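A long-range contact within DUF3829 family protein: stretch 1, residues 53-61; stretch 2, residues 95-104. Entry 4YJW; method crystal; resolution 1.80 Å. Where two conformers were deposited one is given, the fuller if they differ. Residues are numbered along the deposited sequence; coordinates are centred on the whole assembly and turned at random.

Stretch 1 (53-61) SLPVVSQPV
Stretch 2 95-104: SISAFYENYK

Stretch 2 is helical throughout, part of a longer helix that begins before Ser95 and runs on past Lys104. Stretch 1 packs against it as an extended segment. From Leu54 to Val61 its phi values lie between -64° and -129° and its psi values between 104° and 163°, with no regular helix or strand. Ser53 is at -90/-9. The two segments run in opposite directions: Gln59 lies over Ile96, Ser97 and Tyr100, while Leu54 and Pro55 lie by Tyr103. The closest CA pair is Gln59 and Tyr100, 5.5 Å from CA to CA. Together the stretches bury 456 Å².

Ser95 does not reach stretch 1. Its backbone O accepts from Phe99 N at 2.9 Å, and the i to i+4 pattern continues to Lys104 N, which donates to Tyr100 O at 3.1 Å. The bond from Tyr103 N to Phe99 O, 3.3 Å, is weak.

The CA-to-CB bond of Ile96 points toward stretch 1, with chi1 and chi2 both m. Ile96 CG2 lies 3.8 Å from Gln59 CG. Gln59 is extended, with chi1 and chi2 both t and chi3 at -37°, so its aliphatic part passes over Ile96 and Gln59 OE1 comes within 3.8 Å of Ser97 CA.

Ser97 points its CB away, with chi1 t. Ser97 OG is 4.3 Å from Gln59 OE1, too far for a direct hydrogen bond. Water 2 bridges them, 2.7 Å from Gln59 OE1 and 2.7 Å from Ser97 OG. Ala98 and Phe99 make no contact across the stretches.

Tyr100 touches four residues of stretch 1: Val57, Ser58, Gln59 and Pro60. Its CB points toward stretch 1, with chi1 m (-73°) and chi2 89°. One face of the ring is covered by two CH-pi contacts. Gln59 CA lies 3.9 Å from the Tyr100 ring centroid, 23° off the normal. Pro60 CD lies 3.8 Å from the same centroid, 24° off the normal, and approaches Tyr100 CZ to 3.5 Å. Pro60 has a C-gamma endo pucker. At the ring edge, Val57 O sits 3.8 Å from Tyr100 CD2. Val57 has chi1 t, and Val57 CG1 packs 3.9 Å from Tyr100 CE2. Water 1 joins the two backbones, donating to Val57 O at 2.6 Å and to Tyr100 O at 2.7 Å. Tyr100 OH is hydrogen-bonded elsewhere in the structure.

Glu101 starts sideways, and its end comes nearer. Chi1 and chi2 are m and chi3 is -36°. Water 3 donates to Glu101 OE2 at 2.7 Å and to Gln59 OE1 at 3.0 Å. Gln59 OE1 thus accepts from two waters. Asn102 is out of reach.

The CA-to-CB bond of Tyr103 points toward stretch 1, with chi1 t and chi2 64°. Tyr103 OH donates to Pro55 O at 2.7 Å, the one direct hydrogen bond across the stretches. Pro55 O lies near the ring plane. Leu54 CB is 3.7 Å from Tyr103 OH; Leu54 has chi1 m and chi2 t. Val57 CG2 packs 3.9 Å from Tyr103 CE2. Val57 thus touches both tyrosines.

Lys104 is fully extended, all four chi angles t, and its end leads away.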

# COMPACT_ATOMS: atom_id res chain seq x y z
N SER A 53 -25.93 3.79 -6.38
CA SER A 53 -25.04 4.93 -6.09
C SER A 53 -23.55 4.53 -5.99
O SER A 53 -22.72 5.43 -5.89
CB SER A 53 -25.45 5.60 -4.78
OG SER A 53 -26.73 6.19 -4.95
N LEU A 54 -23.23 3.22 -5.98
CA LEU A 54 -21.84 2.77 -5.79
C LEU A 54 -20.95 3.22 -6.95
O LEU A 54 -21.19 2.83 -8.10
CB LEU A 54 -21.76 1.23 -5.61
CG LEU A 54 -22.60 0.63 -4.49
CD1 LEU A 54 -22.59 -0.90 -4.54
CD2 LEU A 54 -22.15 1.13 -3.12
N PRO A 55 -19.93 4.07 -6.71
CA PRO A 55 -19.13 4.54 -7.85
C PRO A 55 -17.94 3.63 -8.14
O PRO A 55 -17.51 2.86 -7.29
CB PRO A 55 -18.66 5.92 -7.39
CG PRO A 55 -18.51 5.79 -5.90
CD PRO A 55 -19.50 4.71 -5.44
N VAL A 56 -17.37 3.76 -9.34
CA VAL A 56 -16.14 3.03 -9.67
C VAL A 56 -15.00 3.74 -8.93
O VAL A 56 -14.92 4.98 -8.95
CB VAL A 56 -15.88 3.00 -11.21
CG1 VAL A 56 -14.46 2.51 -11.53
CG2 VAL A 56 -16.92 2.14 -11.91
N VAL A 57 -14.13 2.98 -8.28
CA VAL A 57 -12.95 3.55 -7.60
C VAL A 57 -11.76 2.75 -8.10
O VAL A 57 -11.58 1.62 -7.67
CB VAL A 57 -13.05 3.59 -6.05
CG1 VAL A 57 -11.79 4.26 -5.49
CG2 VAL A 57 -14.30 4.37 -5.61
N SER A 58 -10.97 3.32 -9.00
CA SER A 58 -9.84 2.63 -9.62
C SER A 58 -8.63 2.55 -8.70
O SER A 58 -8.37 3.48 -7.93
CB SER A 58 -9.44 3.33 -10.91
OG SER A 58 -10.54 3.42 -11.81
N GLN A 59 -7.86 1.45 -8.81
CA GLN A 59 -6.63 1.30 -8.04
C GLN A 59 -5.62 2.32 -8.54
O GLN A 59 -5.45 2.41 -9.75
CB GLN A 59 -6.06 -0.11 -8.25
CG GLN A 59 -4.82 -0.40 -7.43
CD GLN A 59 -4.25 -1.75 -7.80
OE1 GLN A 59 -4.98 -2.70 -8.07
NE2 GLN A 59 -2.95 -1.83 -7.90
N PRO A 60 -4.92 3.07 -7.66
CA PRO A 60 -3.86 3.97 -8.16
C PRO A 60 -2.74 3.16 -8.82
O PRO A 60 -2.44 2.07 -8.35
CB PRO A 60 -3.38 4.70 -6.89
CG PRO A 60 -3.82 3.88 -5.76
CD PRO A 60 -5.02 3.10 -6.19
N VAL A 61 -2.20 3.63 -9.95
CA VAL A 61 -1.13 2.92 -10.65
C VAL A 61 0.08 3.84 -10.62
O VAL A 61 0.05 4.93 -11.19
CB VAL A 61 -1.50 2.43 -12.08
CG1 VAL A 61 -0.30 1.78 -12.78
CG2 VAL A 61 -2.68 1.45 -12.04
N SER A 95 -1.79 -6.12 -0.69
CA SER A 95 -2.91 -5.56 0.08
C SER A 95 -3.63 -4.47 -0.71
O SER A 95 -4.87 -4.40 -0.66
CB SER A 95 -2.46 -5.02 1.43
OG SER A 95 -2.09 -6.09 2.29
N ILE A 96 -2.87 -3.65 -1.46
CA ILE A 96 -3.44 -2.59 -2.32
C ILE A 96 -4.29 -3.25 -3.37
O ILE A 96 -5.44 -2.85 -3.58
CB ILE A 96 -2.35 -1.67 -2.94
CG1 ILE A 96 -1.81 -0.65 -1.90
CG2 ILE A 96 -2.89 -0.91 -4.18
CD1 ILE A 96 -2.92 0.52 -1.37
N SER A 97 -3.75 -4.30 -4.01
CA SER A 97 -4.47 -5.01 -5.07
C SER A 97 -5.77 -5.59 -4.53
O SER A 97 -6.84 -5.34 -5.09
CB SER A 97 -3.59 -6.11 -5.64
OG SER A 97 -4.26 -6.76 -6.71
N ALA A 98 -5.69 -6.26 -3.38
CA ALA A 98 -6.86 -6.89 -2.76
C ALA A 98 -7.90 -5.85 -2.39
O ALA A 98 -9.09 -6.10 -2.61
CB ALA A 98 -6.43 -7.67 -1.52
N PHE A 99 -7.48 -4.72 -1.78
CA PHE A 99 -8.41 -3.68 -1.33
C PHE A 99 -9.25 -3.14 -2.48
O PHE A 99 -10.49 -3.08 -2.37
CB PHE A 99 -7.65 -2.53 -0.63
CG PHE A 99 -8.60 -1.53 0.01
CD1 PHE A 99 -9.20 -1.80 1.24
CD2 PHE A 99 -8.91 -0.33 -0.64
CE1 PHE A 99 -10.07 -0.86 1.83
CE2 PHE A 99 -9.80 0.59 -0.07
CZ PHE A 99 -10.35 0.33 1.18
N TYR A 100 -8.61 -2.78 -3.60
CA TYR A 100 -9.35 -2.21 -4.73
C TYR A 100 -10.06 -3.27 -5.55
O TYR A 100 -11.18 -3.02 -5.99
CB TYR A 100 -8.42 -1.36 -5.61
CG TYR A 100 -8.07 -0.06 -4.94
CD1 TYR A 100 -6.97 0.03 -4.09
CD2 TYR A 100 -8.85 1.08 -5.12
CE1 TYR A 100 -6.64 1.22 -3.45
CE2 TYR A 100 -8.52 2.29 -4.50
CZ TYR A 100 -7.40 2.35 -3.68
OH TYR A 100 -7.04 3.52 -3.07
N GLU A 101 -9.48 -4.48 -5.69
CA GLU A 101 -10.17 -5.55 -6.42
C GLU A 101 -11.42 -6.02 -5.65
O GLU A 101 -12.44 -6.32 -6.28
CB GLU A 101 -9.25 -6.74 -6.71
CG GLU A 101 -8.28 -6.46 -7.87
CD GLU A 101 -8.89 -6.18 -9.23
OE1 GLU A 101 -9.92 -6.81 -9.57
OE2 GLU A 101 -8.32 -5.37 -9.99
N ASN A 102 -11.33 -6.14 -4.29
CA ASN A 102 -12.48 -6.55 -3.47
C ASN A 102 -13.62 -5.56 -3.64
O ASN A 102 -14.77 -5.99 -3.73
CB ASN A 102 -12.10 -6.65 -1.98
CG ASN A 102 -11.32 -7.87 -1.62
OD1 ASN A 102 -11.25 -8.85 -2.37
ND2 ASN A 102 -10.66 -7.84 -0.45
N TYR A 103 -13.32 -4.25 -3.68
CA TYR A 103 -14.38 -3.23 -3.87
C TYR A 103 -14.99 -3.36 -5.27
O TYR A 103 -16.21 -3.28 -5.42
CB TYR A 103 -13.87 -1.80 -3.64
CG TYR A 103 -14.95 -0.78 -3.91
CD1 TYR A 103 -16.11 -0.74 -3.13
CD2 TYR A 103 -14.92 -0.00 -5.07
CE1 TYR A 103 -17.18 0.08 -3.46
CE2 TYR A 103 -15.98 0.86 -5.39
CZ TYR A 103 -17.11 0.89 -4.59
OH TYR A 103 -18.17 1.71 -4.92
N LYS A 104 -14.17 -3.59 -6.29
CA LYS A 104 -14.71 -3.80 -7.66
C LYS A 104 -15.69 -5.00 -7.66
O LYS A 104 -16.81 -4.88 -8.12
CB LYS A 104 -13.56 -4.01 -8.66
CG LYS A 104 -14.06 -4.43 -10.05
CD LYS A 104 -12.89 -4.54 -11.06
CE LYS A 104 -13.36 -5.22 -12.32
NZ LYS A 104 -12.26 -5.30 -13.32
O HOH W 1 -11.98 -0.97 -7.53
O HOH W 2 -3.92 -5.09 -8.86
O HOH W 3 -7.36 -2.90 -9.88